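PDB 3EBV: chinitase A from Streptomyces coelicolor, which probably hydrolyses internal glycosidic bonds of chitin through the family 18 glycosyl hydrolase domain that this chain represents. Local coordinates for residues Ala132-Ser137 with Leu167-Ile172; Asp62-Asp67 with Arg109-Asp114; Val239-Leu244 with Asn285-His290. All coordinates share one frame; numbering follows the deposited sequence.

Contact 1. Residues Ala132-Ser137 with Leu167-Ile172; sequences ALRALS and LNVKDI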
loop_
_atom_site.group_PDB
_atom_site.type_symbol
_atom_site.label_atom_id
_atom_site.label_comp_id
_atom_site.label_asym_id
_atom_site.label_seq_id
_atom_site.Cartn_x
_atom_site.Cartn_y
_atom_site.Cartn_z
ATOM N N ALA A 132 14.873 -11.877 -0.376
ATOM C CA ALA A 132 14.078 -11.913 0.873
ATOM C C ALA A 132 12.627 -12.319 0.607
ATOM O O ALA A 132 12.033 -13.144 1.314
ATOM C CB ALA A 132 14.142 -10.575 1.591
ATOM N N LEU A 133 12.042 -11.719 -0.428
ATOM C CA LEU A 133 10.648 -12.007 -0.727
ATOM C C LEU A 133 10.430 -13.463 -1.213
ATOM O O LEU A 133 9.386 -14.065 -0.931
ATOM C CB LEU A 133 10.054 -10.986 -1.744
ATOM C CG LEU A 133 9.897 -9.582 -1.140
ATOM C CD1 LEU A 133 9.479 -8.621 -2.284
ATOM C CD2 LEU A 133 8.891 -9.535 0.009
ATOM N N ARG A 134 11.394 -13.992 -1.981
ATOM C CA ARG A 134 11.278 -15.410 -2.375
ATOM C C ARG A 134 11.404 -16.333 -1.165
ATOM O O ARG A 134 10.676 -17.317 -1.079
ATOM C CB ARG A 134 12.342 -15.751 -3.431
ATOM C CG ARG A 134 12.075 -15.087 -4.812
ATOM C CD ARG A 134 10.767 -15.480 -5.385
ATOM N NE ARG A 134 10.576 -14.892 -6.719
ATOM C CZ ARG A 134 9.486 -15.044 -7.477
ATOM N NH1 ARG A 134 8.421 -15.721 -7.032
ATOM N NH2 ARG A 134 9.425 -14.463 -8.688
ATOM N N ALA A 135 12.306 -15.986 -0.253
ATOM C CA ALA A 135 12.433 -16.796 0.997
ATOM C C ALA A 135 11.126 -16.764 1.802
ATOM O O ALA A 135 10.631 -17.783 2.308
ATOM C CB ALA A 135 13.594 -16.299 1.821
ATOM N N LEU A 136 10.532 -15.572 1.903
ATOM C CA LEU A 136 9.266 -15.400 2.627
ATOM C C LEU A 136 8.141 -16.145 1.938
ATOM O O LEU A 136 7.348 -16.841 2.576
ATOM C CB LEU A 136 8.918 -13.907 2.726
ATOM C CG LEU A 136 7.640 -13.550 3.480
ATOM C CD1 LEU A 136 7.552 -14.132 4.909
ATOM C CD2 LEU A 136 7.451 -11.997 3.518
ATOM N N SER A 137 8.034 -16.005 0.608
ATOM C CA SER A 137 7.025 -16.716 -0.156
ATOM C C SER A 137 7.117 -18.260 0.017
ATOM O O SER A 137 6.093 -18.942 0.068
ATOM C CB SER A 137 7.157 -16.332 -1.661
ATOM O OG SER A 137 6.223 -16.988 -2.495
ATOM N N LEU A 167 8.859 -6.301 -10.594
ATOM C CA LEU A 167 8.925 -7.144 -11.788
ATOM C C LEU A 167 9.538 -8.522 -11.454
ATOM O O LEU A 167 9.019 -9.545 -11.938
ATOM C CB LEU A 167 9.730 -6.448 -12.880
ATOM C CG LEU A 167 8.998 -5.223 -13.493
ATOM C CD1 LEU A 167 10.028 -4.440 -14.309
ATOM C CD2 LEU A 167 7.765 -5.670 -14.324
ATOM N N ASN A 168 10.577 -8.522 -10.610
ATOM C CA ASN A 168 11.259 -9.802 -10.301
ATOM C C ASN A 168 10.300 -10.741 -9.619
ATOM O O ASN A 168 10.391 -11.966 -9.801
ATOM C CB ASN A 168 12.437 -9.550 -9.375
ATOM C CG ASN A 168 13.612 -8.870 -10.066
ATOM O OD1 ASN A 168 13.630 -8.725 -11.317
ATOM N ND2 ASN A 168 14.616 -8.468 -9.278
ATOM N N VAL A 169 9.400 -10.177 -8.798
ATOM C CA VAL A 169 8.434 -11.015 -8.039
ATOM C C VAL A 169 7.005 -10.919 -8.559
ATOM O O VAL A 169 6.032 -11.176 -7.829
ATOM C CB VAL A 169 8.523 -10.778 -6.494
ATOM C CG1 VAL A 169 9.958 -10.892 -6.007
ATOM C CG2 VAL A 169 7.959 -9.364 -6.129
ATOM N N LYS A 170 6.849 -10.598 -9.849
ATOM C CA LYS A 170 5.523 -10.346 -10.394
ATOM C C LYS A 170 4.527 -11.473 -10.159
ATOM O O LYS A 170 3.344 -11.250 -9.915
ATOM C CB LYS A 170 5.646 -10.037 -11.895
ATOM C CG LYS A 170 4.328 -9.776 -12.561
ATOM C CD LYS A 170 4.493 -9.434 -14.029
ATOM C CE LYS A 170 3.142 -8.978 -14.620
ATOM N NZ LYS A 170 3.190 -8.942 -16.147
ATOM N N ASP A 171 5.019 -12.718 -10.231
ATOM C CA ASP A 171 4.115 -13.871 -10.074
ATOM C C ASP A 171 3.598 -14.078 -8.634
ATOM O O ASP A 171 2.663 -14.874 -8.443
ATOM C CB ASP A 171 4.853 -15.129 -10.519
ATOM C CG ASP A 171 6.171 -15.270 -9.797
ATOM O OD1 ASP A 171 7.088 -14.471 -10.071
ATOM O OD2 ASP A 171 6.294 -16.131 -8.937
ATOM N N ILE A 172 4.154 -13.354 -7.651
ATOM C CA ILE A 172 3.662 -13.447 -6.261
ATOM C C ILE A 172 3.170 -12.094 -5.714
ATOM O O ILE A 172 2.786 -11.988 -4.541
ATOM C CB ILE A 172 4.720 -14.023 -5.281
ATOM C CG1 ILE A 172 6.025 -13.249 -5.315
ATOM C CG2 ILE A 172 4.949 -15.526 -5.596
ATOM C CD1 ILE A 172 6.974 -13.601 -4.134
HETATM O O HOH W 1 12.640 -14.197 -8.487
#
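Arg134, on helix 126-140, reaches across to the turn that follows helix 161-168 and carries most of this contact. From CB, which does not meet the turn, CG stands anti to the carbonyl carbon; a bend at chi2 follows, and the chain then runs extended, so that the guanidinium comes to lie beside Val169-Ile172. Contact begins at Arg134 NE, 4.1 Å from Val169 CG1, and the N-H of NE is taken up by a water. Beyond CZ the two end nitrogens grip the carboxylate end-on: Arg134 NH1 donates to Asp171 OD2 over 2.9 Å, Arg134 NH2 to Asp171 OD1 over 2.7 Å. Both bonds are nearly straight (170° and 168°) and both use syn lone pairs. Since the guanidinium and carboxylate planes lie only 21° apart, this is a bidentate salt bridge close to the ideal planar form. Arg134 NH2 also donates to Asn168 O, a more bent bond of 2.9 Å, while Val169 CA lies over one face of the guanidinium.

Beside the ion pair the contact becomes apolar. Ile172 CD1 packs against Ser137 CB at 3.7 Å, and Leu133 CD1 meets Val169 CG2 at 4.2 Å. Leu133, Val169 and Ile172 also touch Leu146 of strand 145-148, so the helix and the turn share one strand as their floor.

Three bonds from two nitrogens fix the rotation of the guanidinium. Asp171 balances its charge, and Asn168 O, at the C-terminal end of helix 161-168, probably adds a favourable dipole; both would tend to keep the arginine protonated.

Contact 2. Residues Asp62-Asp67 with Arg109-Asp114; sequences DQFKAD and REYGFD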
loop_
_atom_site.group_PDB
_atom_site.type_symbol
_atom_site.label_atom_id
_atom_site.label_comp_id
_atom_site.label_asym_id
_atom_site.label_seq_id
_atom_site.Cartn_x
_atom_site.Cartn_y
_atom_site.Cartn_z
ATOM N N ASP A 62 -4.993 -9.685 22.687
ATOM C CA ASP A 62 -6.073 -10.630 22.442
ATOM C C ASP A 62 -7.220 -10.045 21.603
ATOM O O ASP A 62 -7.748 -10.712 20.715
ATOM C CB ASP A 62 -6.595 -11.207 23.768
ATOM C CG ASP A 62 -5.698 -12.319 24.328
ATOM O OD1 ASP A 62 -4.697 -12.732 23.683
ATOM O OD2 ASP A 62 -6.018 -12.790 25.439
ATOM N N GLN A 63 -7.615 -8.808 21.911
ATOM C CA GLN A 63 -8.695 -8.160 21.174
ATOM C C GLN A 63 -8.259 -7.846 19.725
ATOM O O GLN A 63 -9.041 -8.044 18.802
ATOM C CB GLN A 63 -9.188 -6.900 21.877
ATOM C CG GLN A 63 -10.443 -6.338 21.263
ATOM C CD GLN A 63 -11.621 -7.319 21.309
ATOM O OE1 GLN A 63 -12.101 -7.808 20.273
ATOM N NE2 GLN A 63 -12.095 -7.603 22.526
ATOM N N PHE A 64 -7.025 -7.391 19.578
ATOM C CA PHE A 64 -6.439 -7.141 18.223
ATOM C C PHE A 64 -6.470 -8.433 17.387
ATOM O O PHE A 64 -7.008 -8.462 16.249
ATOM C CB PHE A 64 -5.020 -6.614 18.392
ATOM C CG PHE A 64 -4.265 -6.471 17.096
ATOM C CD1 PHE A 64 -4.534 -5.382 16.255
ATOM C CD2 PHE A 64 -3.316 -7.404 16.717
ATOM C CE1 PHE A 64 -3.837 -5.220 15.046
ATOM C CE2 PHE A 64 -2.624 -7.274 15.516
ATOM C CZ PHE A 64 -2.881 -6.155 14.681
ATOM N N LYS A 65 -5.966 -9.523 17.965
ATOM C CA LYS A 65 -6.003 -10.803 17.263
ATOM C C LYS A 65 -7.413 -11.229 16.883
ATOM O O LYS A 65 -7.636 -11.759 15.790
ATOM C CB LYS A 65 -5.299 -11.914 18.065
ATOM C CG LYS A 65 -3.818 -11.750 18.188
ATOM C CD LYS A 65 -3.234 -12.963 18.908
ATOM C CE LYS A 65 -1.749 -12.818 19.138
ATOM N NZ LYS A 65 -1.216 -13.952 19.994
ATOM N N ALA A 66 -8.371 -11.015 17.800
ATOM C CA ALA A 66 -9.759 -11.356 17.545
ATOM C C ALA A 66 -10.378 -10.512 16.423
ATOM O O ALA A 66 -11.129 -11.011 15.583
ATOM C CB ALA A 66 -10.596 -11.216 18.854
ATOM N N ASP A 67 -10.037 -9.217 16.446
ATOM C CA ASP A 67 -10.495 -8.267 15.443
ATOM C C ASP A 67 -9.939 -8.646 14.054
ATOM O O ASP A 67 -10.677 -8.605 13.070
ATOM C CB ASP A 67 -10.014 -6.870 15.803
ATOM C CG ASP A 67 -10.788 -6.241 16.981
ATOM O OD1 ASP A 67 -11.773 -6.857 17.463
ATOM O OD2 ASP A 67 -10.395 -5.130 17.391
ATOM N N ARG A 109 2.630 -15.356 11.509
ATOM C CA ARG A 109 2.071 -16.514 12.195
ATOM C C ARG A 109 1.577 -16.164 13.602
ATOM O O ARG A 109 0.548 -16.674 14.003
ATOM C CB ARG A 109 3.121 -17.610 12.274
ATOM C CG ARG A 109 3.455 -18.207 10.931
ATOM C CD ARG A 109 2.289 -18.967 10.346
ATOM N NE ARG A 109 2.101 -20.230 11.067
ATOM C CZ ARG A 109 1.117 -21.100 10.844
ATOM N NH1 ARG A 109 0.194 -20.869 9.909
ATOM N NH2 ARG A 109 1.059 -22.214 11.570
ATOM N N GLU A 110 2.290 -15.291 14.303
ATOM C CA GLU A 110 1.878 -14.885 15.653
ATOM C C GLU A 110 0.538 -14.168 15.681
ATOM O O GLU A 110 -0.295 -14.424 16.564
ATOM C CB GLU A 110 2.923 -14.021 16.332
ATOM C CG GLU A 110 2.446 -13.427 17.684
ATOM C CD GLU A 110 2.250 -14.471 18.792
ATOM O OE1 GLU A 110 2.669 -15.642 18.610
ATOM O OE2 GLU A 110 1.661 -14.103 19.846
ATOM N N TYR A 111 0.306 -13.273 14.715
ATOM C CA TYR A 111 -0.910 -12.444 14.748
ATOM C C TYR A 111 -1.952 -12.851 13.754
ATOM O O TYR A 111 -3.048 -12.289 13.763
ATOM C CB TYR A 111 -0.555 -10.945 14.577
ATOM C CG TYR A 111 0.325 -10.467 15.686
ATOM C CD1 TYR A 111 -0.232 -10.061 16.920
ATOM C CD2 TYR A 111 1.705 -10.499 15.568
ATOM C CE1 TYR A 111 0.577 -9.662 17.957
ATOM C CE2 TYR A 111 2.529 -10.100 16.608
ATOM C CZ TYR A 111 1.954 -9.693 17.819
ATOM O OH TYR A 111 2.805 -9.304 18.837
ATOM N N GLY A 112 -1.632 -13.813 12.883
ATOM C CA GLY A 112 -2.527 -14.265 11.847
ATOM C C GLY A 112 -2.601 -13.370 10.605
ATOM O O GLY A 112 -3.591 -13.415 9.883
ATOM N N PHE A 113 -1.542 -12.615 10.327
ATOM C CA PHE A 113 -1.580 -11.743 9.147
ATOM C C PHE A 113 -1.521 -12.537 7.849
ATOM O O PHE A 113 -0.872 -13.603 7.782
ATOM C CB PHE A 113 -0.421 -10.761 9.183
ATOM C CG PHE A 113 -0.464 -9.779 10.347
ATOM C CD1 PHE A 113 -1.656 -9.141 10.715
ATOM C CD2 PHE A 113 0.698 -9.501 11.067
ATOM C CE1 PHE A 113 -1.665 -8.230 11.806
ATOM C CE2 PHE A 113 0.723 -8.596 12.136
ATOM C CZ PHE A 113 -0.469 -7.938 12.490
ATOM N N ASP A 114 -2.192 -12.012 6.812
ATOM C CA ASP A 114 -2.242 -12.647 5.502
ATOM C C ASP A 114 -1.005 -12.423 4.635
ATOM O O ASP A 114 -0.889 -13.038 3.566
ATOM C CB ASP A 114 -3.486 -12.190 4.744
ATOM C CG ASP A 114 -4.740 -12.557 5.477
ATOM O OD1 ASP A 114 -4.996 -13.795 5.568
ATOM O OD2 ASP A 114 -5.427 -11.658 6.008
HETATM O O HOH W 2 -5.535 -13.112 14.338
#
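An aromatic and ionic contact joins two successive helices on the outside of the TIM barrel: helix 61-73 packs against the end of helix 94-111 and the loop leading into strand 115-120. The closest CA atoms are those of Lys65 and Tyr111, 5.9 Å apart.

Phe64, with CG anti to the backbone N (chi1 173°), presents the edge of its ring. Phe64 CZ meets Phe113 CZ at 3.7 Å, rim to rim, with the planes inclined at 76° and neither ring over the face of the other. Further along the same edge, Phe64 CE2 lies 3.9 Å from Tyr111 CD1. Tyr111 CB rests on a face of the Phe113 ring, so the three aromatics form a continuous cluster.

Lys65 runs out extended beyond CG and passes Tyr111, with Lys65 CE 3.8 Å from Tyr111 CD1. Lys65 NZ then donates to Glu110 OE2 at 2.9 Å in a salt bridge. The ammonium approaches 57° out of the carboxylate plane, a less directional meeting than one along a lone pair. Glu110 CG, anti to the backbone N, lies over a face of the Tyr111 ring, and the bend at chi2 brings the carboxylate round to Lys65 NZ. A water donates to both Lys65 O (2.9 Å) and Tyr111 O (2.7 Å), linking the two backbones.

Inward, Phe113 packs on Val78 and Ile80 of strand 77-84, while Phe64 touches Ile23 and Leu51 in loops. Tyr111 makes an edge-to-face pair with Phe49, and Gln72, from helix 61-73, donates to Gly112 O.

Contact 3. Residues Val239-Leu244 with Asn285-His290; sequences VVNAAL and NSVGAH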
loop_
_atom_site.group_PDB
_atom_site.type_symbol
_atom_site.label_atom_id
_atom_site.label_comp_id
_atom_site.label_asym_id
_atom_site.label_seq_id
_atom_site.Cartn_x
_atom_site.Cartn_y
_atom_site.Cartn_z
ATOM N N VAL A 239 -11.713 13.253 -7.808
ATOM C CA VAL A 239 -10.494 13.203 -8.640
ATOM C C VAL A 239 -9.937 11.765 -8.715
ATOM O O VAL A 239 -9.513 11.294 -9.787
ATOM C CB VAL A 239 -9.404 14.204 -8.163
ATOM C CG1 VAL A 239 -8.073 13.992 -8.922
ATOM C CG2 VAL A 239 -9.910 15.674 -8.309
ATOM N N VAL A 240 -9.890 11.076 -7.574
ATOM C CA VAL A 240 -9.472 9.682 -7.591
ATOM C C VAL A 240 -10.406 8.886 -8.527
ATOM O O VAL A 240 -9.943 8.066 -9.347
ATOM C CB VAL A 240 -9.527 9.011 -6.175
ATOM C CG1 VAL A 240 -9.048 7.560 -6.268
ATOM C CG2 VAL A 240 -8.685 9.835 -5.171
ATOM N N ASN A 241 -11.714 9.084 -8.374
ATOM C CA ASN A 241 -12.704 8.329 -9.188
ATOM C C ASN A 241 -12.556 8.666 -10.665
ATOM O O ASN A 241 -12.670 7.773 -11.490
ATOM C CB ASN A 241 -14.129 8.612 -8.685
ATOM C CG ASN A 241 -14.324 8.123 -7.264
ATOM O OD1 ASN A 241 -13.578 7.257 -6.787
ATOM N ND2 ASN A 241 -15.366 8.638 -6.588
ATOM N N ALA A 242 -12.267 9.935 -10.977
ATOM C CA ALA A 242 -12.000 10.289 -12.375
ATOM C C ALA A 242 -10.774 9.565 -12.921
ATOM O O ALA A 242 -10.776 9.068 -14.072
ATOM C CB ALA A 242 -11.855 11.772 -12.524
ATOM N N ALA A 243 -9.700 9.510 -12.139
ATOM C CA ALA A 243 -8.511 8.815 -12.612
ATOM C C ALA A 243 -8.802 7.319 -12.845
ATOM O O ALA A 243 -8.305 6.707 -13.792
ATOM C CB ALA A 243 -7.358 8.990 -11.572
ATOM N N LEU A 244 -9.546 6.722 -11.912
ATOM C CA LEU A 244 -9.943 5.313 -12.074
ATOM C C LEU A 244 -10.745 5.129 -13.372
ATOM O O LEU A 244 -10.475 4.180 -14.098
ATOM C CB LEU A 244 -10.770 4.854 -10.862
ATOM C CG LEU A 244 -9.968 4.754 -9.546
ATOM C CD1 LEU A 244 -11.034 4.570 -8.437
ATOM C CD2 LEU A 244 -8.989 3.591 -9.584
ATOM N N ASN A 285 -15.998 6.370 1.776
ATOM C CA ASN A 285 -17.385 6.268 1.293
ATOM C C ASN A 285 -17.406 6.423 -0.235
ATOM O O ASN A 285 -18.059 5.641 -0.917
ATOM C CB ASN A 285 -18.289 7.318 1.930
ATOM C CG ASN A 285 -18.770 6.906 3.314
ATOM O OD1 ASN A 285 -18.626 5.757 3.709
ATOM N ND2 ASN A 285 -19.414 7.846 4.007
ATOM N N SER A 286 -16.717 7.433 -0.756
ATOM C CA SER A 286 -16.873 7.767 -2.193
ATOM C C SER A 286 -15.962 6.869 -3.026
ATOM O O SER A 286 -16.428 6.279 -4.011
ATOM C CB SER A 286 -16.547 9.224 -2.427
ATOM O OG SER A 286 -16.369 9.444 -3.832
ATOM N N VAL A 287 -14.670 6.797 -2.683
ATOM C CA VAL A 287 -13.732 5.943 -3.450
ATOM C C VAL A 287 -14.094 4.477 -3.313
ATOM O O VAL A 287 -14.054 3.718 -4.291
ATOM C CB VAL A 287 -12.258 6.230 -3.070
ATOM C CG1 VAL A 287 -11.325 5.304 -3.855
ATOM C CG2 VAL A 287 -11.965 7.701 -3.282
ATOM N N GLY A 288 -14.472 4.035 -2.113
ATOM C CA GLY A 288 -14.880 2.628 -1.944
ATOM C C GLY A 288 -16.069 2.248 -2.820
ATOM O O GLY A 288 -16.025 1.203 -3.494
ATOM N N ALA A 289 -17.111 3.087 -2.826
ATOM C CA ALA A 289 -18.284 2.811 -3.659
ATOM C C ALA A 289 -17.829 2.745 -5.123
ATOM O O ALA A 289 -18.274 1.875 -5.879
ATOM C CB ALA A 289 -19.342 3.896 -3.496
ATOM N N HIS A 290 -16.939 3.655 -5.519
ATOM C CA HIS A 290 -16.554 3.718 -6.940
ATOM C C HIS A 290 -15.737 2.502 -7.350
ATOM O O HIS A 290 -15.963 1.896 -8.427
ATOM C CB HIS A 290 -15.778 4.987 -7.235
ATOM C CG HIS A 290 -15.857 5.386 -8.672
ATOM N ND1 HIS A 290 -16.984 5.993 -9.193
ATOM C CD2 HIS A 290 -14.980 5.260 -9.699
ATOM C CE1 HIS A 290 -16.786 6.236 -10.482
ATOM N NE2 HIS A 290 -15.583 5.796 -10.815
#
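Two helices of the outer layer of the TIM barrel, 237-249 and the C-terminal 282-292, lie side by side here, their short segments nearly parallel at 18° with axes 9.6 Å apart. Asn241 fills the gap between them. Asn241 CB sits over the centre of the His290 ring, 3.6 Å from the centroid and 11° off the normal, a CH-pi contact; the amide lies over the CG end of the ring and His290 CB, the planes only 17° apart. At the tip, Asn241 ND2 gives Ser286 OG a weak, bent hydrogen bond of 3.0 Å, whereas Asn241 OD1, buried against His290 CB, finds no polar partner in the model. This near-parallel packing is usual for adjacent outer helices of a (beta/alpha)8 barrel, and deeper in the interface Val240 CB meets Val287 CG2 at 4.0 Å, with Val240 also touching Leu223 of barrel strand 219-224. His290 NE2 is hydrogen-bonded to Asp245, a bond likely to help fix the ring's rotation against Asn241, and Leu244 CD1 approaches the ring edge at His290 CD2, 4.2 Å away. An alanine in place of His290 would remove the face that Asn241 lies on and a hydrogen-bond partner of Asp245, and would probably loosen the helix pairing.

How the contacts relate
All three contacts lie in the outer helical layer of one TIM-barrel domain, and they follow in series along the chain: contact 2 closes first, then contact 1, then contact 3. Contacts 1 and 2 are closest, with centres 24 Å apart and nearest atoms about 8 Å apart; helix 94-111, which supplies one side of contact 2, also packs against helix 126-140 of contact 1. Contact 3 lies about 30 Å from each, centre to centre, and on the opposite side of the chain's centre from contact 1. None touches another. Instead they meet through the central barrel sheet, closed by strand 6-12 pairing with strand 267-271, so the three helix pairings lie over separate sectors of one closed barrel.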